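Local atomic coordinates of LDL receptor adaptor protein (Rattus norvegicus, PDB entry 3SO6), a protein that serves as a clathrin-associated adaptor for LDL receptor endocytosis, its phosphotyrosine-binding domain recognising the NPXY internalization motif in the receptor tail. Residues A[90-93]-A[98-101]; A[71-76]-A[92-97]. All blocks are in the same frame, centred on the assembly; numbering follows the deposited sequence. Where two conformers were deposited one is given.

How the contacts relate
Both contacts lie in the part of the PTB domain where the receptor tail binds. Contact 1 (90-93 with 98-101) closes the hairpin of strands 86-92 and 99-105; contact 2 (71-76 with 92-97) ties the hairpin's turn to the start of neighbouring strand 74-79. They share Gln92 and Ser93, and their centres are about 5 Å apart. Backbone pairing joins them, with Ile90 O 2.8 Å from Ser75 N and Ile90 N 2.9 Å from Tyr76 O. Tyr76 itself pairs with an antiparallel strand of the bound peptide, so the sheet runs on across the interface. Gln92 is the common element: it packs on Leu99 in contact 1, bonds Arg73 in contact 2, and also meets the peptide.

Contact 1: residues A[90-93]-A[98-101]; sequences IAQS and SLEC
Ile90, Ala91 and Gln92 pair with Cys101, Glu100 and Leu99 at the turn end of an antiparallel beta hairpin, strands 86-92 and 99-105 of the PTB-domain sheet. Ala91 and Glu100 form the hydrogen-bonded pair: Ala91 N reaches Glu100 O at 2.9 Å, and the return bond from Glu100 N to Ala91 O is equally short. Two residues toward the turn, Ser93 N donates to Ser98 O (2.8 Å), meeting that oxygen almost head-on with a C=O...N angle of 167°. The same oxygen receives a CA-H...O contact from Gln92.

The close packing is on the face that carries Ile90, Gln92, Leu99 and Cys101. Leu99 turns its CD2 methyl onto the aliphatic part of Gln92, 3.7 Å from Gln92 CB, and the two side chains cross at a slant. With chi1 at -177° the Gln92 chain points away from its own backbone N and lies extended beside this methyl. Farther in, Ile90 CG1 lies 4.1 Å from Cys101 CB, a looser apolar touch, and Val16 of strand 4-16 is reached by both Ile90 and Leu99. Gln92 and Leu99 each also pack on an aromatic side chain of the bound peptide.

The other face is wetter. Water molecules link the carboxylate of Glu100 to strand 86-92 and the start of the turn: one donates to both Ala91 O and Glu100 OE1, thereby giving the carbonyl a second donor besides Glu100 N. Glu100 OE1 is also hydrogen-bonded to His102 NE2, while Ser93 OG accepts from Gln95 N within the turn. A second water sits 2.7 Å from Ser93 OG and donates to Glu100 OE2 at 2.9 Å.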
loop_
_atom_site.group_PDB
_atom_site.type_symbol
_atom_site.label_atom_id
_atom_site.label_comp_id
_atom_site.label_asym_id
_atom_site.label_seq_id
_atom_site.Cartn_x
_atom_site.Cartn_y
_atom_site.Cartn_z
ATOM N N ILE A 90 4.238 1.196 2.354
ATOM C CA ILE A 90 4.696 2.063 3.461
ATOM C C ILE A 90 4.208 3.488 3.059
ATOM O O ILE A 90 4.456 3.919 1.896
ATOM C CB ILE A 90 6.203 2.011 3.650
ATOM C CG1 ILE A 90 6.622 0.567 4.025
ATOM C CG2 ILE A 90 6.645 2.958 4.731
ATOM C CD1 ILE A 90 8.134 0.316 4.090
ATOM N N ALA A 91 3.640 4.241 4.017
ATOM C CA ALA A 91 3.308 5.608 3.739
ATOM C C ALA A 91 3.501 6.430 4.972
ATOM O O ALA A 91 3.226 5.966 6.088
ATOM C CB ALA A 91 1.848 5.708 3.308
ATOM N N GLN A 92 3.934 7.667 4.758
ATOM C CA GLN A 92 4.075 8.588 5.857
ATOM C C GLN A 92 2.642 9.025 6.236
ATOM O O GLN A 92 1.763 9.225 5.382
ATOM C CB GLN A 92 4.845 9.855 5.386
ATOM C CG GLN A 92 5.120 10.866 6.503
ATOM C CD GLN A 92 6.343 11.716 6.183
ATOM O OE1 GLN A 92 6.441 12.306 5.101
ATOM N NE2 GLN A 92 7.254 11.871 7.192
ATOM N N SER A 93 2.430 9.252 7.536
ATOM C CA SER A 93 1.096 9.622 8.070
ATOM C C SER A 93 0.742 11.021 7.534
ATOM O O SER A 93 1.628 11.805 7.222
ATOM C CB SER A 93 1.121 9.646 9.611
ATOM O OG SER A 93 0.092 10.494 10.123
ATOM N N SER A 98 5.451 10.218 11.107
ATOM C CA SER A 98 5.672 8.779 11.300
ATOM C C SER A 98 5.349 8.004 10.012
ATOM O O SER A 98 4.599 8.472 9.147
ATOM C CB SER A 98 4.852 8.189 12.420
ATOM O OG SER A 98 3.486 8.249 12.074
ATOM N N LEU A 99 5.962 6.848 9.918
ATOM C CA LEU A 99 5.922 6.005 8.711
ATOM C C LEU A 99 5.211 4.731 9.086
ATOM O O LEU A 99 5.583 4.082 10.076
ATOM C CB LEU A 99 7.297 5.682 8.227
ATOM C CG LEU A 99 8.225 6.901 8.002
ATOM C CD1 LEU A 99 9.641 6.457 7.587
ATOM C CD2 LEU A 99 7.591 8.006 7.088
ATOM N N GLU A 100 4.180 4.379 8.310
ATOM C CA GLU A 100 3.362 3.228 8.641
ATOM C C GLU A 100 3.398 2.184 7.498
ATOM O O GLU A 100 3.197 2.554 6.319
ATOM C CB GLU A 100 1.869 3.600 8.789
ATOM C CG GLU A 100 1.652 4.808 9.810
ATOM C CD GLU A 100 0.207 5.305 9.795
ATOM O OE1 GLU A 100 -0.521 5.156 8.751
ATOM O OE2 GLU A 100 -0.208 5.947 10.777
ATOM N N CYS A 101 3.535 0.893 7.842
ATOM C CA CYS A 101 3.385 -0.162 6.876
ATOM C C CYS A 101 1.996 -0.751 7.081
ATOM O O CYS A 101 1.668 -1.188 8.209
ATOM C CB CYS A 101 4.497 -1.227 7.082
ATOM S SG CYS A 101 4.356 -2.575 5.916
HETATM O O HOH W 1 0.296 6.217 6.374
HETATM O O HOH W 2 -1.595 8.446 10.819
#

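Contact 2: residues A[71-76]-A[92-97]; sequences IYRISY and QSQQNE
Where a short 3-10 turn, 71-73, runs into strand 74-79, the outermost strand of the PTB domain's own sheet on this side, Arg73 grips Gln92 and the first residues of the hairpin turn that follows strand 86-92. Backbone and side chain act together. Gln92 N donates to Arg73 O at 2.9 Å, and Arg73 folds its side chain back so that NE donates to Gln92 O at 2.8 Å. A bend at chi3 (52°) gives the guanidinium this approach. Gln92 O lies at its edge, in its plane, and NE meets the oxygen nearly in line with the carbonyl bond, the C=O...N angle being 165°. NH2 adds a weak bond to the same oxygen (3.2 Å) and makes its stronger partnership outside the contact, a salt bridge to Glu67.

Gln94 covers one face of the guanidinium: its backbone N stands 3.3 Å above the plane, toward the rim, and Gln94 CB comes 3.8 Å from Arg73 CZ. The Gln94 amide is turned only 13° from the guanidinium plane, although the two side chains run across one another.

The turn has bonds of its own. The hydroxyl of Ser93 closes an ST turn, and Gln92 NE2 bonds to Glu97 O across the turn in a nearly straight bond, though from above that carbonyl's plane. On the peptide side, Gln92 OE1 and Ile74 O each hydrogen-bond a polar side chain of the bound tail. With Gln92 O held at NE and NH2 and Glu67 at NH2, the guanidinium has two partners that limit its turning, and its positive charge probably polarises the Gln92 carbonyl and strengthens the bond to it.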
loop_
_atom_site.group_PDB
_atom_site.type_symbol
_atom_site.label_atom_id
_atom_site.label_comp_id
_atom_site.label_asym_id
_atom_site.label_seq_id
_atom_site.Cartn_x
_atom_site.Cartn_y
_atom_site.Cartn_z
ATOM N N ILE A 71 -0.766 9.772 -3.276
ATOM C CA ILE A 71 0.431 9.142 -3.888
ATOM C C ILE A 71 1.720 9.735 -3.313
ATOM O O ILE A 71 2.695 9.003 -3.204
ATOM C CB ILE A 71 0.366 9.294 -5.481
ATOM C CG1 ILE A 71 1.206 8.251 -6.168
ATOM C CG2 ILE A 71 0.618 10.788 -5.915
ATOM C CD1 ILE A 71 0.663 6.877 -6.166
ATOM N N TYR A 72 1.731 11.029 -2.941
ATOM C CA TYR A 72 2.977 11.639 -2.463
ATOM C C TYR A 72 3.426 11.157 -1.098
ATOM O O TYR A 72 4.560 11.323 -0.705
ATOM C CB TYR A 72 2.818 13.134 -2.396
ATOM C CG TYR A 72 2.475 13.778 -3.703
ATOM C CD1 TYR A 72 3.362 13.717 -4.801
ATOM C CD2 TYR A 72 1.265 14.466 -3.833
ATOM C CE1 TYR A 72 3.010 14.353 -5.981
ATOM C CE2 TYR A 72 0.906 15.070 -5.030
ATOM C CZ TYR A 72 1.795 15.002 -6.116
ATOM O OH TYR A 72 1.511 15.652 -7.341
ATOM N N ARG A 73 2.508 10.536 -0.371
ATOM C CA ARG A 73 2.811 9.968 0.934
ATOM C C ARG A 73 3.387 8.554 0.886
ATOM O O ARG A 73 3.872 8.069 1.933
ATOM C CB ARG A 73 1.526 9.917 1.769
ATOM C CG ARG A 73 1.000 11.294 2.177
ATOM C CD ARG A 73 -0.424 11.182 2.820
ATOM N NE ARG A 73 -0.441 10.206 3.902
ATOM C CZ ARG A 73 -1.516 9.541 4.340
ATOM N NH1 ARG A 73 -2.716 9.740 3.826
ATOM N NH2 ARG A 73 -1.405 8.581 5.277
ATOM N N ILE A 74 3.199 7.814 -0.233
ATOM C CA ILE A 74 3.494 6.373 -0.272
ATOM C C ILE A 74 4.933 6.273 -0.739
ATOM O O ILE A 74 5.281 6.854 -1.794
ATOM C CB ILE A 74 2.539 5.639 -1.237
ATOM C CG1 ILE A 74 1.065 5.827 -0.835
ATOM C CG2 ILE A 74 2.992 4.198 -1.346
ATOM C CD1 ILE A 74 0.077 5.308 -1.908
ATOM N N SER A 75 5.790 5.623 0.049
ATOM C CA SER A 75 7.190 5.515 -0.327
ATOM C C SER A 75 7.526 4.263 -1.027
ATOM O O SER A 75 8.502 4.235 -1.790
ATOM C CB SER A 75 8.077 5.642 0.922
ATOM O OG SER A 75 7.587 4.775 1.909
ATOM N N TYR A 76 6.769 3.180 -0.797
ATOM C CA TYR A 76 7.274 1.826 -1.155
ATOM C C TYR A 76 6.084 0.877 -1.200
ATOM O O TYR A 76 5.147 1.035 -0.394
ATOM C CB TYR A 76 8.270 1.409 -0.040
ATOM C CG TYR A 76 9.153 0.196 -0.369
ATOM C CD1 TYR A 76 10.221 0.275 -1.245
ATOM C CD2 TYR A 76 8.914 -1.060 0.257
ATOM C CE1 TYR A 76 11.018 -0.826 -1.491
ATOM C CE2 TYR A 76 9.690 -2.161 -0.033
ATOM C CZ TYR A 76 10.733 -2.049 -0.899
ATOM O OH TYR A 76 11.482 -3.166 -1.183
ATOM N N GLN A 92 3.934 7.667 4.758
ATOM C CA GLN A 92 4.075 8.588 5.857
ATOM C C GLN A 92 2.642 9.025 6.236
ATOM O O GLN A 92 1.763 9.225 5.382
ATOM C CB GLN A 92 4.845 9.855 5.386
ATOM C CG GLN A 92 5.120 10.866 6.503
ATOM C CD GLN A 92 6.343 11.716 6.183
ATOM O OE1 GLN A 92 6.441 12.306 5.101
ATOM N NE2 GLN A 92 7.254 11.871 7.192
ATOM N N SER A 93 2.430 9.252 7.536
ATOM C CA SER A 93 1.096 9.622 8.070
ATOM C C SER A 93 0.742 11.021 7.534
ATOM O O SER A 93 1.628 11.805 7.222
ATOM C CB SER A 93 1.121 9.646 9.611
ATOM O OG SER A 93 0.092 10.494 10.123
ATOM N N GLN A 94 -0.534 11.340 7.452
ATOM C CA GLN A 94 -0.955 12.692 6.951
ATOM C C GLN A 94 -0.809 13.741 8.030
ATOM O O GLN A 94 -0.655 14.953 7.749
ATOM C CB GLN A 94 -2.386 12.614 6.423
ATOM C CG GLN A 94 -2.975 13.852 5.743
ATOM C CD GLN A 94 -4.411 13.524 5.275
ATOM O OE1 GLN A 94 -5.011 12.532 5.764
ATOM N NE2 GLN A 94 -4.955 14.308 4.331
ATOM N N GLN A 95 -0.840 13.272 9.277
ATOM C CA GLN A 95 -0.953 14.181 10.384
ATOM C C GLN A 95 0.362 14.439 11.113
ATOM O O GLN A 95 0.465 15.407 11.868
ATOM C CB GLN A 95 -2.177 13.854 11.303
ATOM C CG GLN A 95 -2.332 12.413 11.809
ATOM C CD GLN A 95 -3.576 11.660 11.263
ATOM O OE1 GLN A 95 -3.629 11.306 10.068
ATOM N NE2 GLN A 95 -4.569 11.368 12.165
ATOM N N ASN A 96 1.390 13.640 10.828
ATOM C CA ASN A 96 2.705 13.802 11.452
ATOM C C ASN A 96 3.732 13.024 10.650
ATOM O O ASN A 96 3.394 12.514 9.571
ATOM C CB ASN A 96 2.674 13.273 12.908
ATOM C CG ASN A 96 2.163 11.859 12.949
ATOM O OD1 ASN A 96 2.779 10.954 12.357
ATOM N ND2 ASN A 96 0.955 11.665 13.520
ATOM N N GLU A 97 4.976 12.941 11.131
ATOM C CA GLU A 97 6.070 12.424 10.280
ATOM C C GLU A 97 6.285 10.909 10.348
ATOM O O GLU A 97 7.210 10.399 9.711
ATOM C CB GLU A 97 7.404 13.144 10.614
ATOM C CG GLU A 97 7.449 14.725 10.398
ATOM C CD GLU A 97 8.881 15.292 10.449
ATOM O OE1 GLU A 97 9.732 14.782 11.244
ATOM O OE2 GLU A 97 9.160 16.273 9.710
#